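Local coordinates for protein pullulanase (Klebsiella oxytoca, PDB 2YOC) that hydrolyses alpha-1,6-glucosidic linkages in pullulan and related branched alpha-glucans, and is a substrate of a type 2 secretion system, at residues A769-R773 against Q971-L976; S946-F950 against D991-L997; R961-R965 against V977-D982. All blocks are in the same frame, centred on the assembly; numbering follows the deposited sequence.

Contact 1: A769-R773 against Q971-L976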
loop_
_atom_site.group_PDB
_atom_site.type_symbol
_atom_site.label_atom_id
_atom_site.label_comp_id
_atom_site.label_asym_id
_atom_site.label_seq_id
_atom_site.Cartn_x
_atom_site.Cartn_y
_atom_site.Cartn_z
ATOM N N ALA B 769 5.928 1.800 -16.865
ATOM C CA ALA B 769 6.538 0.525 -17.245
ATOM C C ALA B 769 5.656 -0.597 -16.706
ATOM O O ALA B 769 5.321 -1.532 -17.443
ATOM C CB ALA B 769 7.939 0.412 -16.660
ATOM N N ASP B 770 5.236 -0.464 -15.435
ATOM C CA ASP B 770 4.347 -1.398 -14.759
ATOM C C ASP B 770 3.042 -1.564 -15.545
ATOM O O ASP B 770 2.637 -2.706 -15.804
ATOM C CB ASP B 770 4.051 -0.923 -13.333
ATOM C CG ASP B 770 5.106 -1.209 -12.269
ATOM O OD1 ASP B 770 6.167 -1.793 -12.610
ATOM O OD2 ASP B 770 4.857 -0.872 -11.092
ATOM N N LEU B 771 2.420 -0.439 -15.976
ATOM C CA LEU B 771 1.172 -0.475 -16.744
ATOM C C LEU B 771 1.385 -1.070 -18.126
ATOM O O LEU B 771 0.579 -1.902 -18.543
ATOM C CB LEU B 771 0.473 0.896 -16.813
ATOM C CG LEU B 771 -0.242 1.424 -15.532
ATOM C CD1 LEU B 771 -0.597 2.884 -15.676
ATOM C CD2 LEU B 771 -1.506 0.643 -15.208
ATOM N N THR B 772 2.496 -0.717 -18.800
ATOM C CA THR B 772 2.837 -1.271 -20.114
ATOM C C THR B 772 2.988 -2.807 -20.055
ATOM O O THR B 772 2.320 -3.519 -20.803
ATOM C CB THR B 772 4.050 -0.533 -20.700
ATOM O OG1 THR B 772 3.713 0.858 -20.771
ATOM C CG2 THR B 772 4.463 -1.051 -22.094
ATOM N N ARG B 773 3.825 -3.307 -19.131
ATOM C CA ARG B 773 4.062 -4.743 -18.937
ATOM C C ARG B 773 2.737 -5.468 -18.757
ATOM O O ARG B 773 2.418 -6.366 -19.536
ATOM C CB ARG B 773 5.000 -4.983 -17.737
ATOM C CG ARG B 773 6.474 -4.627 -18.040
ATOM C CD ARG B 773 7.431 -5.071 -16.954
ATOM N NE ARG B 773 7.337 -4.212 -15.778
ATOM C CZ ARG B 773 8.235 -3.293 -15.458
ATOM N NH1 ARG B 773 9.320 -3.129 -16.208
ATOM N NH2 ARG B 773 8.071 -2.544 -14.373
ATOM N N GLN B 971 15.121 -1.269 -11.516
ATOM C CA GLN B 971 14.943 -1.385 -12.962
ATOM C C GLN B 971 15.537 -0.273 -13.816
ATOM O O GLN B 971 15.598 0.873 -13.373
ATOM C CB GLN B 971 13.470 -1.623 -13.319
ATOM C CG GLN B 971 12.574 -0.387 -13.239
ATOM C CD GLN B 971 11.245 -0.621 -13.902
ATOM O OE1 GLN B 971 10.238 -0.880 -13.230
ATOM N NE2 GLN B 971 11.210 -0.520 -15.239
ATOM N N GLN B 972 15.981 -0.631 -15.047
ATOM C CA GLN B 972 16.518 0.276 -16.076
ATOM C C GLN B 972 15.322 0.811 -16.855
ATOM O O GLN B 972 14.522 0.020 -17.357
ATOM C CB GLN B 972 17.467 -0.468 -17.040
ATOM C CG GLN B 972 18.783 -0.910 -16.422
ATOM C CD GLN B 972 19.810 -1.260 -17.474
ATOM O OE1 GLN B 972 19.865 -2.395 -17.970
ATOM N NE2 GLN B 972 20.670 -0.302 -17.815
ATOM N N ALA B 973 15.179 2.136 -16.937
ATOM C CA ALA B 973 14.046 2.764 -17.632
ATOM C C ALA B 973 14.042 2.493 -19.133
ATOM O O ALA B 973 15.094 2.376 -19.746
ATOM C CB ALA B 973 14.021 4.255 -17.360
ATOM N N GLY B 974 12.853 2.343 -19.697
ATOM C CA GLY B 974 12.690 2.088 -21.127
ATOM C C GLY B 974 12.994 0.674 -21.600
ATOM O O GLY B 974 12.783 0.368 -22.773
ATOM N N LEU B 975 13.484 -0.203 -20.714
ATOM C CA LEU B 975 13.762 -1.573 -21.099
ATOM C C LEU B 975 12.596 -2.470 -20.693
ATOM O O LEU B 975 12.285 -2.616 -19.503
ATOM C CB LEU B 975 15.077 -2.055 -20.501
ATOM C CG LEU B 975 15.616 -3.371 -21.023
ATOM C CD1 LEU B 975 16.159 -3.200 -22.419
ATOM C CD2 LEU B 975 16.700 -3.898 -20.099
ATOM N N LEU B 976 11.917 -3.027 -21.705
ATOM C CA LEU B 976 10.793 -3.931 -21.506
ATOM C C LEU B 976 11.226 -5.299 -21.974
ATOM O O LEU B 976 11.568 -5.482 -23.143
ATOM C CB LEU B 976 9.534 -3.442 -22.243
ATOM C CG LEU B 976 8.987 -2.100 -21.775
ATOM C CD1 LEU B 976 8.230 -1.407 -22.884
ATOM C CD2 LEU B 976 8.141 -2.250 -20.527
HETATM O O HOH W 1 10.537 -5.091 -18.367
#
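The guanidinium of Arg773 and the amide of Gln971 approach from opposite directions, their planes turned 44° against each other. Ala769 C lies over one face of the guanidinium, near its rim, while the edge takes Asp770 OD1 on the helix side and the Gln971 amide on the other. This is a seam between domains: helix 762-776, which comes in sequence between barrel strands 718-720 and 814-816, meets the type II turn from Gln972 to Leu975 that leads into strand 975-981 of the C-terminal beta-sheet. Gly974 takes the positive phi that such a turn needs.

Arg773 NH2 gives a fairly straight bond to Gln971 OE1, 3.0 Å long, arriving tilted from the carbonyl plane. The same nitrogen forms a salt bridge with Asp770 OD1 at 2.7 Å, one turn back, so two acceptors near the guanidinium plane fix its rotation. Asp770 OD2 is held in turn by Lys788 N. The extended reach of Gln971 beyond CG also lays NE2 against Ala769 CB, 3.7 Å away.

Beside these polar groups, Leu976 supplies the apolar part. Its CD1 meets Thr772 CG2 at 3.9 Å, the two side chains crossing at about a right angle, and its CD2 rests on Arg773 CG. At the other terminal nitrogen, Arg773 NH1, a water accepts at 3.2 Å and donates to Leu975 O.

Contact 2: S946-F950 against D991-L997. With CA (calcium ion), chain M.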
loop_
_atom_site.group_PDB
_atom_site.type_symbol
_atom_site.label_atom_id
_atom_site.label_comp_id
_atom_site.label_asym_id
_atom_site.label_seq_id
_atom_site.Cartn_x
_atom_site.Cartn_y
_atom_site.Cartn_z
ATOM N N SER B 946 4.575 -15.189 -36.149
ATOM C CA SER B 946 5.677 -16.150 -36.163
ATOM C C SER B 946 5.673 -17.218 -35.071
ATOM O O SER B 946 6.504 -18.113 -35.131
ATOM C CB SER B 946 7.016 -15.428 -36.220
ATOM O OG SER B 946 7.569 -15.172 -34.941
ATOM N N SER B 947 4.787 -17.127 -34.057
ATOM C CA SER B 947 4.740 -18.126 -32.978
ATOM C C SER B 947 3.406 -18.152 -32.276
ATOM O O SER B 947 2.876 -17.078 -31.958
ATOM C CB SER B 947 5.822 -17.854 -31.937
ATOM O OG SER B 947 5.757 -18.856 -30.934
ATOM N N PRO B 948 2.885 -19.347 -31.897
ATOM C CA PRO B 948 1.625 -19.376 -31.142
ATOM C C PRO B 948 1.797 -18.796 -29.734
ATOM O O PRO B 948 0.788 -18.502 -29.073
ATOM C CB PRO B 948 1.273 -20.865 -31.118
ATOM C CG PRO B 948 2.523 -21.578 -31.263
ATOM C CD PRO B 948 3.376 -20.718 -32.156
ATOM N N LEU B 949 3.090 -18.632 -29.285
ATOM C CA LEU B 949 3.479 -18.099 -27.980
ATOM C C LEU B 949 3.128 -16.628 -27.795
ATOM O O LEU B 949 2.911 -16.197 -26.666
ATOM C CB LEU B 949 4.962 -18.358 -27.688
ATOM C CG LEU B 949 5.414 -19.834 -27.499
ATOM C CD1 LEU B 949 6.921 -19.931 -27.345
ATOM C CD2 LEU B 949 4.723 -20.511 -26.297
ATOM N N PHE B 950 3.061 -15.867 -28.890
ATOM C CA PHE B 950 2.713 -14.446 -28.859
ATOM C C PHE B 950 1.216 -14.210 -28.593
ATOM O O PHE B 950 0.836 -13.128 -28.113
ATOM C CB PHE B 950 3.039 -13.799 -30.206
ATOM C CG PHE B 950 4.495 -13.513 -30.397
ATOM C CD1 PHE B 950 5.129 -12.528 -29.648
ATOM C CD2 PHE B 950 5.244 -14.221 -31.331
ATOM C CE1 PHE B 950 6.485 -12.248 -29.840
ATOM C CE2 PHE B 950 6.603 -13.949 -31.506
ATOM C CZ PHE B 950 7.213 -12.959 -30.765
ATOM N N ASP B 991 4.796 -24.429 -29.653
ATOM C CA ASP B 991 5.627 -24.186 -30.831
ATOM C C ASP B 991 6.598 -25.373 -30.944
ATOM O O ASP B 991 7.378 -25.628 -30.029
ATOM C CB ASP B 991 6.377 -22.841 -30.693
ATOM C CG ASP B 991 6.948 -22.261 -31.979
ATOM O OD1 ASP B 991 7.585 -23.021 -32.744
ATOM O OD2 ASP B 991 6.818 -21.033 -32.186
ATOM N N SER B 992 6.514 -26.123 -32.036
ATOM C CA SER B 992 7.347 -27.323 -32.248
ATOM C C SER B 992 8.792 -26.972 -32.501
ATOM O O SER B 992 9.656 -27.838 -32.395
ATOM C CB SER B 992 6.832 -28.135 -33.430
ATOM O OG SER B 992 6.854 -27.334 -34.604
ATOM N N ARG B 993 9.049 -25.725 -32.882
ATOM C CA ARG B 993 10.377 -25.239 -33.185
ATOM C C ARG B 993 11.038 -24.601 -31.941
ATOM O O ARG B 993 12.244 -24.760 -31.762
ATOM C CB ARG B 993 10.286 -24.294 -34.411
ATOM C CG ARG B 993 11.426 -23.276 -34.604
ATOM C CD ARG B 993 11.189 -22.378 -35.811
ATOM N NE ARG B 993 10.232 -21.318 -35.514
ATOM C CZ ARG B 993 10.574 -20.083 -35.164
ATOM N NH1 ARG B 993 11.852 -19.739 -35.079
ATOM N NH2 ARG B 993 9.640 -19.179 -34.902
ATOM N N LEU B 994 10.238 -23.911 -31.072
ATOM C CA LEU B 994 10.738 -23.193 -29.874
ATOM C C LEU B 994 10.448 -23.850 -28.520
ATOM O O LEU B 994 9.536 -24.675 -28.406
ATOM C CB LEU B 994 10.291 -21.704 -29.850
ATOM C CG LEU B 994 10.499 -20.891 -31.125
ATOM C CD1 LEU B 994 10.061 -19.471 -30.938
ATOM C CD2 LEU B 994 11.937 -20.928 -31.608
ATOM N N ASP B 995 11.252 -23.468 -27.504
ATOM C CA ASP B 995 11.158 -23.881 -26.103
ATOM C C ASP B 995 10.716 -22.669 -25.289
ATOM O O ASP B 995 10.253 -22.820 -24.166
ATOM C CB ASP B 995 12.523 -24.356 -25.578
ATOM C CG ASP B 995 12.684 -25.852 -25.321
ATOM O OD1 ASP B 995 11.660 -26.590 -25.388
ATOM O OD2 ASP B 995 13.837 -26.289 -25.041
ATOM N N GLY B 996 10.875 -21.482 -25.869
ATOM C CA GLY B 996 10.549 -20.216 -25.235
ATOM C C GLY B 996 10.837 -19.013 -26.106
ATOM O O GLY B 996 11.473 -19.138 -27.156
ATOM N N LEU B 997 10.373 -17.829 -25.661
ATOM C CA LEU B 997 10.494 -16.536 -26.353
ATOM C C LEU B 997 10.918 -15.402 -25.448
ATOM O O LEU B 997 10.522 -15.347 -24.278
ATOM C CB LEU B 997 9.122 -16.149 -26.925
ATOM C CG LEU B 997 9.046 -15.674 -28.352
ATOM C CD1 LEU B 997 10.298 -16.072 -29.152
ATOM C CD2 LEU B 997 7.792 -16.213 -29.014
HETATM CA CA CA M . 8.008 -26.401 -27.605
#
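Leu997 and Phe950 meet at about a right angle, with Leu997 CD2 over one face of the ring, 3.9 Å from its centroid and displaced toward the rim. The same methyl, in a CH-pi contact with the ring, also packs 3.8 Å from Leu949 CB. Val1053 of strand 1050-1057 touches both Phe950 and Leu997. Here the loop after helix 927-945 meets the start of strand 994-1002 in the C-terminal antiparallel sheet.

With OG anti to its backbone N (chi1 -179°), Ser947 donates to the anti lone pair of Asp991 OD2 at 2.7 Å. The hydroxyl oxygen also accepts from Leu949 N, which makes an ST turn. Asp991 OD1 in turn accepts from Arg993 N, through its anti lone pair, in an Asx turn, and from Leu994 N above the carboxylate plane. The turn is consistent with the way Asp991 O and Leu994 O both come to the calcium ion, at 2.6 and 2.4 Å, where Asp982, Ser989 and Gln1058 complete the site. Pro948 CD lies against Asp991 OD2, crossing the aspartate side chain. At the exposed margin the Arg993 guanidinium, salt-bridged to Glu1055, presents its edge to Ser946 O in a weak bond through NH2.

Contact 3: R961-R965 against V977-D982. With CA (calcium ion), chain M.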
loop_
_atom_site.group_PDB
_atom_site.type_symbol
_atom_site.label_atom_id
_atom_site.label_comp_id
_atom_site.label_asym_id
_atom_site.label_seq_id
_atom_site.Cartn_x
_atom_site.Cartn_y
_atom_site.Cartn_z
ATOM N N ARG B 961 2.915 -19.053 -18.374
ATOM C CA ARG B 961 3.985 -18.947 -19.365
ATOM C C ARG B 961 4.663 -17.574 -19.485
ATOM O O ARG B 961 5.841 -17.489 -19.853
ATOM C CB ARG B 961 3.420 -19.342 -20.751
ATOM C CG ARG B 961 2.889 -20.755 -20.866
ATOM C CD ARG B 961 2.272 -20.992 -22.225
ATOM N NE ARG B 961 1.782 -22.360 -22.392
ATOM C CZ ARG B 961 2.492 -23.343 -22.911
ATOM N NH1 ARG B 961 3.708 -23.115 -23.376
ATOM N NH2 ARG B 961 1.974 -24.556 -23.021
ATOM N N VAL B 962 3.901 -16.505 -19.269
ATOM C CA VAL B 962 4.385 -15.129 -19.366
ATOM C C VAL B 962 4.905 -14.602 -18.024
ATOM O O VAL B 962 4.279 -14.778 -16.966
ATOM C CB VAL B 962 3.327 -14.195 -19.991
ATOM C CG1 VAL B 962 3.788 -12.737 -19.986
ATOM C CG2 VAL B 962 2.969 -14.645 -21.392
ATOM N N ASP B 963 6.080 -13.978 -18.101
ATOM C CA ASP B 963 6.792 -13.291 -17.030
ATOM C C ASP B 963 7.693 -12.225 -17.652
ATOM O O ASP B 963 7.893 -12.210 -18.873
ATOM C CB ASP B 963 7.573 -14.268 -16.112
ATOM C CG ASP B 963 7.860 -13.788 -14.681
ATOM O OD1 ASP B 963 7.271 -12.759 -14.252
ATOM O OD2 ASP B 963 8.630 -14.461 -13.978
ATOM N N PHE B 964 8.204 -11.318 -16.800
ATOM C CA PHE B 964 9.057 -10.202 -17.186
ATOM C C PHE B 964 10.290 -10.115 -16.339
ATOM O O PHE B 964 10.260 -10.448 -15.144
ATOM C CB PHE B 964 8.304 -8.874 -17.052
ATOM C CG PHE B 964 7.046 -8.758 -17.867
ATOM C CD1 PHE B 964 7.084 -8.271 -19.165
ATOM C CD2 PHE B 964 5.817 -9.105 -17.327
ATOM C CE1 PHE B 964 5.914 -8.125 -19.908
ATOM C CE2 PHE B 964 4.646 -8.977 -18.079
ATOM C CZ PHE B 964 4.707 -8.499 -19.369
ATOM N N ARG B 965 11.372 -9.600 -16.971
ATOM C CA ARG B 965 12.679 -9.283 -16.358
ATOM C C ARG B 965 12.876 -7.758 -16.432
ATOM O O ARG B 965 12.132 -7.084 -17.148
ATOM C CB ARG B 965 13.852 -10.019 -17.024
ATOM C CG ARG B 965 13.505 -11.394 -17.549
ATOM C CD ARG B 965 13.572 -12.419 -16.452
ATOM N NE ARG B 965 14.736 -13.287 -16.586
ATOM C CZ ARG B 965 15.800 -13.270 -15.785
ATOM N NH1 ARG B 965 15.874 -12.394 -14.780
ATOM N NH2 ARG B 965 16.798 -14.124 -15.980
ATOM N N VAL B 977 11.304 -6.237 -21.028
ATOM C CA VAL B 977 11.768 -7.597 -21.284
ATOM C C VAL B 977 10.692 -8.600 -20.886
ATOM O O VAL B 977 10.390 -8.741 -19.693
ATOM C CB VAL B 977 13.158 -7.885 -20.647
ATOM C CG1 VAL B 977 13.538 -9.348 -20.800
ATOM C CG2 VAL B 977 14.239 -7.005 -21.270
HETATM N N MSE B 978 10.098 -9.287 -21.892
HETATM C CA MSE B 978 9.041 -10.270 -21.673
HETATM C C MSE B 978 9.511 -11.646 -22.042
HETATM O O MSE B 978 10.090 -11.821 -23.112
HETATM C CB MSE B 978 7.795 -9.903 -22.484
HETATM C CG MSE B 978 6.556 -10.733 -22.115
HETATM SE SE MSE B 978 4.933 -10.195 -23.056
HETATM C CE MSE B 978 5.410 -10.687 -24.858
ATOM N N THR B 979 9.241 -12.632 -21.174
ATOM C CA THR B 979 9.608 -14.016 -21.435
ATOM C C THR B 979 8.339 -14.873 -21.549
ATOM O O THR B 979 7.429 -14.696 -20.740
ATOM C CB THR B 979 10.618 -14.563 -20.392
ATOM O OG1 THR B 979 9.970 -14.828 -19.155
ATOM C CG2 THR B 979 11.822 -13.668 -20.186
ATOM N N VAL B 980 8.266 -15.771 -22.572
ATOM C CA VAL B 980 7.121 -16.667 -22.799
ATOM C C VAL B 980 7.610 -18.108 -22.814
ATOM O O VAL B 980 8.402 -18.482 -23.678
ATOM C CB VAL B 980 6.270 -16.328 -24.050
ATOM C CG1 VAL B 980 5.041 -17.234 -24.118
ATOM C CG2 VAL B 980 5.849 -14.847 -24.059
ATOM N N ASP B 981 7.135 -18.918 -21.860
ATOM C CA ASP B 981 7.543 -20.301 -21.707
ATOM C C ASP B 981 6.816 -21.253 -22.635
ATOM O O ASP B 981 5.606 -21.146 -22.821
ATOM C CB ASP B 981 7.366 -20.766 -20.244
ATOM C CG ASP B 981 8.201 -21.982 -19.873
ATOM O OD1 ASP B 981 9.153 -22.286 -20.603
ATOM O OD2 ASP B 981 7.909 -22.622 -18.833
ATOM N N ASP B 982 7.565 -22.217 -23.203
ATOM C CA ASP B 982 7.046 -23.348 -23.951
ATOM C C ASP B 982 7.679 -24.599 -23.376
ATOM O O ASP B 982 7.476 -25.710 -23.886
ATOM C CB ASP B 982 7.234 -23.222 -25.459
ATOM C CG ASP B 982 6.219 -24.056 -26.257
ATOM O OD1 ASP B 982 5.029 -24.141 -25.829
ATOM O OD2 ASP B 982 6.609 -24.630 -27.297
HETATM CA CA CA M . 8.008 -26.401 -27.605
HETATM O O HOH W 1 10.537 -5.091 -18.367
#
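Arg961 runs alongside the C-terminal end of strand 975-981, and its side chain can be followed along the backbone of Asp981. CB lies 3.5 Å from Asp981 O; CG and CD follow past the same oxygen because the chain stays extended as far as NE. At the tip, NH1 donates to Asp981 O at 2.8 Å and also to Asp982 OD1 at 3.0 Å, the second bond being part of a salt bridge. The guanidinium and carboxylate planes are 41° apart, and NH1 meets the anti lone pair of OD1. NH2 reaches on to Ala988 O.

Arg961 leads into a beta hairpin, strands 962-965 and 975-981, in which strand 962-965 is an outermost strand of the C-terminal antiparallel sheet. Asp963 and Thr979 form a hydrogen-bonded pair: Thr979 N donates to Asp963 O at 2.7 Å, and Asp963 N to Thr979 O. Val962, Phe964, Met978 and Val980 share one face. There Met978, a selenomethionine, lies side by side with Phe964, its CG 3.5 Å from Phe964 CE1 and its SE obliquely placed in a Met-aromatic contact. Val962 CG2 packs on Val980 CG2 at 3.9 Å. On the other face the aliphatic part of Arg965 crosses Val977 CG1 and Thr979 CG2.

Asp982 OD2 binds the calcium ion at 2.3 Å while OD1 accepts from Arg961 and from Leu990 N. Arg961 is therefore a second-shell residue: with Leu990 N, it is placed to orient the carboxylate, and would be expected to share in balancing its negative charge, tying the end of the hairpin to the metal site.

In the fold
All three contacts are largely buried, though contact 2 has an exposed margin at Arg993. Contacts 1 and 3 share strand 975-981 and one water, and they touch where Arg773 O meets Phe964 CZ; contact 1 joins that strand to a helix of the barrel region, contact 3 to its hairpin partner. Contact 2 uses the next strand, 994-1002, which pairs with 975-981, probably with a bond between Leu997 O and Val980 N. Contacts 2 and 3 supply three of the five residues at one calcium ion. The chemistry shifts accordingly: a charged and water-bridged seam between domains in contact 1, backbone pairing with a charged, calcium-bound end in contact 3, and turn-forming side chains in contact 2.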